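Local coordinates for putative permease protein, ABC transporter (Porphyromonas gingivalis, PDB 3IS6) that is probably part of a membrane transporter, this chain being a MacB-like periplasmic core piece of a larger putative ABC-transporter permease whose own role is not established, at residues A[91-96]-A[147-152]; A[101-104]-A[110-113]. All blocks are in the same frame, centred on the assembly; numbering follows the deposited sequence. Where two conformers were deposited one is given.

Contact 1. Residues A[91-96]-A[147-152]; sequences FGVELI and EDLPHN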
loop_
_atom_site.group_PDB
_atom_site.type_symbol
_atom_site.label_atom_id
_atom_site.label_comp_id
_atom_site.label_asym_id
_atom_site.label_seq_id
_atom_site.Cartn_x
_atom_site.Cartn_y
_atom_site.Cartn_z
ATOM N N PHE A 91 5.068 -16.293 -17.779
ATOM C CA PHE A 91 5.827 -17.374 -17.218
ATOM C C PHE A 91 5.253 -18.780 -17.413
ATOM O O PHE A 91 5.710 -19.721 -16.825
ATOM C CB PHE A 91 6.170 -17.043 -15.784
ATOM C CG PHE A 91 6.956 -15.780 -15.652
ATOM C CD1 PHE A 91 8.208 -15.671 -16.198
ATOM C CD2 PHE A 91 6.446 -14.699 -15.038
ATOM C CE1 PHE A 91 8.903 -14.522 -16.112
ATOM C CE2 PHE A 91 7.155 -13.558 -14.961
ATOM C CZ PHE A 91 8.381 -13.470 -15.497
ATOM N N GLY A 92 4.248 -18.889 -18.252
ATOM C CA GLY A 92 3.643 -20.161 -18.518
ATOM C C GLY A 92 3.178 -20.890 -17.280
ATOM O O GLY A 92 3.452 -22.036 -17.125
ATOM N N VAL A 93 2.494 -20.199 -16.397
ATOM C CA VAL A 93 1.988 -20.783 -15.178
ATOM C C VAL A 93 0.618 -21.386 -15.433
ATOM O O VAL A 93 -0.253 -20.728 -15.901
ATOM C CB VAL A 93 1.863 -19.726 -14.056
ATOM C CG1 VAL A 93 1.356 -20.320 -12.807
ATOM C CG2 VAL A 93 3.139 -19.013 -13.826
ATOM N N GLU A 94 0.452 -22.645 -15.087
ATOM C CA GLU A 94 -0.785 -23.360 -15.268
ATOM C C GLU A 94 -1.441 -23.577 -13.925
ATOM O O GLU A 94 -0.784 -23.854 -12.969
ATOM C CB GLU A 94 -0.538 -24.720 -15.890
ATOM C CG GLU A 94 0.134 -24.712 -17.211
ATOM C CD GLU A 94 -0.764 -24.245 -18.341
ATOM O OE1 GLU A 94 -1.985 -24.369 -18.244
ATOM O OE2 GLU A 94 -0.240 -23.745 -19.351
ATOM N N LEU A 95 -2.749 -23.477 -13.873
ATOM C CA LEU A 95 -3.457 -23.782 -12.662
ATOM C C LEU A 95 -3.820 -25.240 -12.552
ATOM O O LEU A 95 -4.311 -25.828 -13.469
ATOM C CB LEU A 95 -4.709 -22.933 -12.547
ATOM C CG LEU A 95 -4.539 -21.431 -12.529
ATOM C CD1 LEU A 95 -5.825 -20.828 -12.256
ATOM C CD2 LEU A 95 -3.542 -20.979 -11.513
ATOM N N ILE A 96 -3.483 -25.840 -11.443
ATOM C CA ILE A 96 -3.990 -27.131 -11.085
ATOM C C ILE A 96 -5.456 -27.137 -10.694
ATOM O O ILE A 96 -6.147 -28.066 -10.962
ATOM C CB ILE A 96 -3.133 -27.772 -10.055
ATOM C CG1 ILE A 96 -1.805 -28.087 -10.680
ATOM C CG2 ILE A 96 -3.710 -29.017 -9.646
ATOM C CD1 ILE A 96 -0.714 -28.152 -9.704
ATOM N N GLU A 147 0.859 -24.500 -10.404
ATOM C CA GLU A 147 1.960 -25.408 -10.481
ATOM C C GLU A 147 3.195 -24.695 -9.964
ATOM O O GLU A 147 3.427 -23.596 -10.332
ATOM C CB GLU A 147 2.194 -25.653 -11.950
ATOM C CG GLU A 147 2.284 -27.016 -12.377
ATOM C CD GLU A 147 2.944 -27.129 -13.730
ATOM O OE1 GLU A 147 4.159 -27.325 -13.807
ATOM O OE2 GLU A 147 2.240 -27.009 -14.720
ATOM N N ASP A 148 4.000 -25.353 -9.155
ATOM C CA ASP A 148 5.102 -24.689 -8.515
ATOM C C ASP A 148 5.971 -24.072 -9.585
ATOM O O ASP A 148 6.188 -24.627 -10.612
ATOM C CB ASP A 148 5.950 -25.648 -7.720
ATOM C CG ASP A 148 5.269 -26.196 -6.521
ATOM O OD1 ASP A 148 4.361 -25.595 -5.968
ATOM O OD2 ASP A 148 5.669 -27.262 -6.110
ATOM N N LEU A 149 6.453 -22.886 -9.309
ATOM C CA LEU A 149 7.343 -22.215 -10.193
ATOM C C LEU A 149 8.678 -22.962 -10.208
ATOM O O LEU A 149 9.015 -23.624 -9.288
ATOM C CB LEU A 149 7.541 -20.789 -9.750
ATOM C CG LEU A 149 6.352 -19.866 -9.854
ATOM C CD1 LEU A 149 6.552 -18.657 -9.069
ATOM C CD2 LEU A 149 6.083 -19.512 -11.245
ATOM N N PRO A 150 9.429 -22.826 -11.266
ATOM C CA PRO A 150 10.675 -23.559 -11.370
ATOM C C PRO A 150 11.632 -23.215 -10.231
ATOM O O PRO A 150 11.703 -22.109 -9.831
ATOM C CB PRO A 150 11.234 -23.059 -12.681
ATOM C CG PRO A 150 10.098 -22.691 -13.442
ATOM C CD PRO A 150 9.059 -22.221 -12.536
ATOM N N HIS A 151 12.344 -24.213 -9.742
ATOM C CA HIS A 151 13.342 -24.076 -8.698
ATOM C C HIS A 151 14.629 -23.414 -9.186
ATOM O O HIS A 151 14.836 -23.258 -10.349
ATOM C CB HIS A 151 13.639 -25.430 -8.068
ATOM N N ASN A 152 15.473 -23.006 -8.259
ATOM C CA ASN A 152 16.728 -22.392 -8.580
ATOM C C ASN A 152 16.523 -21.217 -9.513
ATOM O O ASN A 152 17.260 -21.011 -10.415
ATOM C CB ASN A 152 17.714 -23.391 -9.148
ATOM C CG ASN A 152 18.157 -24.393 -8.153
ATOM O OD1 ASN A 152 18.234 -25.533 -8.441
ATOM N ND2 ASN A 152 18.430 -23.971 -6.995
#

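Contact 2. Residues A[101-104]-A[110-113]; sequences DSAL and CLIS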
loop_
_atom_site.group_PDB
_atom_site.type_symbol
_atom_site.label_atom_id
_atom_site.label_comp_id
_atom_site.label_asym_id
_atom_site.label_seq_id
_atom_site.Cartn_x
_atom_site.Cartn_y
_atom_site.Cartn_z
ATOM N N ASP A 101 -9.131 -17.621 -16.075
ATOM C CA ASP A 101 -9.583 -16.285 -16.424
ATOM C C ASP A 101 -9.828 -15.328 -15.241
ATOM O O ASP A 101 -9.689 -14.176 -15.416
ATOM C CB ASP A 101 -10.765 -16.330 -17.375
ATOM N N SER A 102 -10.219 -15.829 -14.079
ATOM C CA SER A 102 -10.472 -15.233 -13.064
ATOM C C SER A 102 -9.152 -14.724 -12.378
ATOM O O SER A 102 -9.312 -14.047 -11.422
ATOM C CB SER A 102 -11.402 -16.098 -12.210
ATOM O OG SER A 102 -11.590 -15.537 -10.918
ATOM N N ALA A 103 -8.054 -15.419 -12.568
ATOM C CA ALA A 103 -6.925 -15.317 -11.705
ATOM C C ALA A 103 -6.370 -13.924 -11.628
ATOM O O ALA A 103 -6.193 -13.262 -12.595
ATOM C CB ALA A 103 -5.888 -16.251 -12.160
ATOM N N LEU A 104 -6.139 -13.495 -10.414
ATOM C CA LEU A 104 -5.439 -12.277 -10.109
ATOM C C LEU A 104 -6.189 -11.048 -10.537
ATOM O O LEU A 104 -5.597 -10.035 -10.721
ATOM C CB LEU A 104 -4.037 -12.278 -10.708
ATOM C CG LEU A 104 -3.028 -13.251 -10.120
ATOM C CD1 LEU A 104 -1.781 -13.286 -10.916
ATOM C CD2 LEU A 104 -2.750 -12.978 -8.716
ATOM N N CYS A 110 -6.563 -14.933 -3.858
ATOM C CA CYS A 110 -5.179 -15.289 -4.085
ATOM C C CYS A 110 -4.994 -16.609 -4.793
ATOM O O CYS A 110 -5.880 -17.394 -4.862
ATOM C CB CYS A 110 -4.428 -15.342 -2.775
ATOM S SG CYS A 110 -4.774 -16.689 -1.772
ATOM N N LEU A 111 -3.804 -16.824 -5.308
ATOM C CA LEU A 111 -3.399 -18.097 -5.815
ATOM C C LEU A 111 -2.329 -18.619 -4.896
ATOM O O LEU A 111 -1.562 -17.865 -4.376
ATOM C CB LEU A 111 -2.845 -17.995 -7.205
ATOM C CG LEU A 111 -3.692 -17.322 -8.252
ATOM C CD1 LEU A 111 -2.910 -17.116 -9.479
ATOM C CD2 LEU A 111 -4.850 -18.187 -8.531
ATOM N N ILE A 112 -2.326 -19.921 -4.715
ATOM C CA ILE A 112 -1.424 -20.624 -3.841
ATOM C C ILE A 112 -0.710 -21.699 -4.631
ATOM O O ILE A 112 -1.271 -22.298 -5.488
ATOM C CB ILE A 112 -2.214 -21.256 -2.731
ATOM C CG1 ILE A 112 -2.851 -20.178 -1.880
ATOM C CG2 ILE A 112 -1.396 -22.132 -1.937
ATOM C CD1 ILE A 112 -1.953 -19.497 -0.967
ATOM N N SER A 113 0.541 -21.922 -4.329
ATOM C CA SER A 113 1.332 -22.890 -5.049
ATOM C C SER A 113 0.899 -24.310 -4.703
ATOM O O SER A 113 0.344 -24.541 -3.672
ATOM C CB SER A 113 2.805 -22.715 -4.746
ATOM O OG SER A 113 3.132 -23.261 -3.523
#

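Contact 1. Residues A[91-96]-A[147-152]
Glu147, the first residue past strand 140-146, gives its backbone N-H to the carbonyl O of Glu94; N to O is 3.1 Å and the N-H...O angle is 174°. The side chain of Glu147 leaves the backbone toward 91-96 and runs extended beyond CG beside Glu94, both pointing the same way. Its OE2 lies 3.8 Å from CB of Glu94, while the two carboxylates, their planes 28° apart, keep OE1 of Glu94 and OE2 of Glu147 6.1 Å from each other. Arg6 approaches OE1 of Glu147 in a long, weak ion pair. On the backbone of Glu147 rests the end of Ile96, whose CD1 is 3.9 Å from Glu147 CA. Further along, Leu149 reaches back with CD2 to CG2 of Val93, 3.9 Å away. That methyl of Val93 stands beside its own backbone N, because CG1 holds the anti position (chi1 -180°). Just before Val93, Gly92 with positive phi ends helix 86-90 in a Schellman motif, Val93 N bonding back to the helix. One backbone bond, the Glu147 side chain lying along Glu94, and the methyl contacts of Ile96 and Val93 thus join two loops at the surface of the periplasmic core domain, and the separation of the two carboxylates probably keeps their mutual repulsion modest.

Contact 2. Residues A[101-104]-A[110-113]
Leu104 and Ala103, in a loop segment, pass beside strand 109-113 without any backbone hydrogen bond between 101-104 and 110-113, CA of Leu104 lying 6.7 Å from CA of Cys110 and CA of Ala103 7.4 Å from CA of Leu111. Contact is made by side chains alone, and Leu111 is its centre. The Leu111 side chain leaves the strand toward 101-104, and one methyl, CD1, meets both partners: it is 3.9 Å from CG of Leu104 and 4.1 Å from CB of Ala103. The two leucines cross at about a right angle, and the branch carbon CG of Leu104 is its nearest atom to CD1. With CG beside its backbone N (chi1 -68°), the branch of Leu104 swings in to Leu111. Ala103 adds its single methyl to the same CD1. Strand 109-113 runs inside the mixed sheet of the MacB-like periplasmic core domain, parallel to 140-146 and antiparallel to 159-162; Leu111 bonds through its backbone to Leu160 of the latter, whereas Cys110 and Ile112 bond to the former. Cys110 directs its side chain away from 101-104, and its neighbours include Ile140, Ile142, Met159 and Leu161. Around Leu111, Leu88 of helix 86-90 packs against both Ala103 and Leu104, Leu160 also touches Leu104, and Phe146 touches Leu111. All three side chains that meet here are buried and apolar; the two segments together bury 122 Å² against each other, both sides summed. At its far end the strand passes directly into helix 114-119, where OG of Ser113 caps the backbone N of Leu116.

How the contacts relate
Both segments of contact 2 fall between the two segments of contact 1: 91-96 comes first, then 101-104, strand residues 110-113, and finally 147-152. Their centres are about 12 Å apart within the same MacB-like periplasmic core domain, and each lies about 14 Å from the centre of the chain. Strand 140-146 links them, since it pairs in parallel with 109-113 and runs directly into 147-152; helix 86-90 leads into 91-96 and also packs on 101-104. They touch where OD1 of Asp148 lies 3.5 Å from CB of Ser113 and where Leu95 meets Leu111. A buried apolar contact on strand 109-113 and a surface loop contact therefore adjoin near the C-terminal end of that strand.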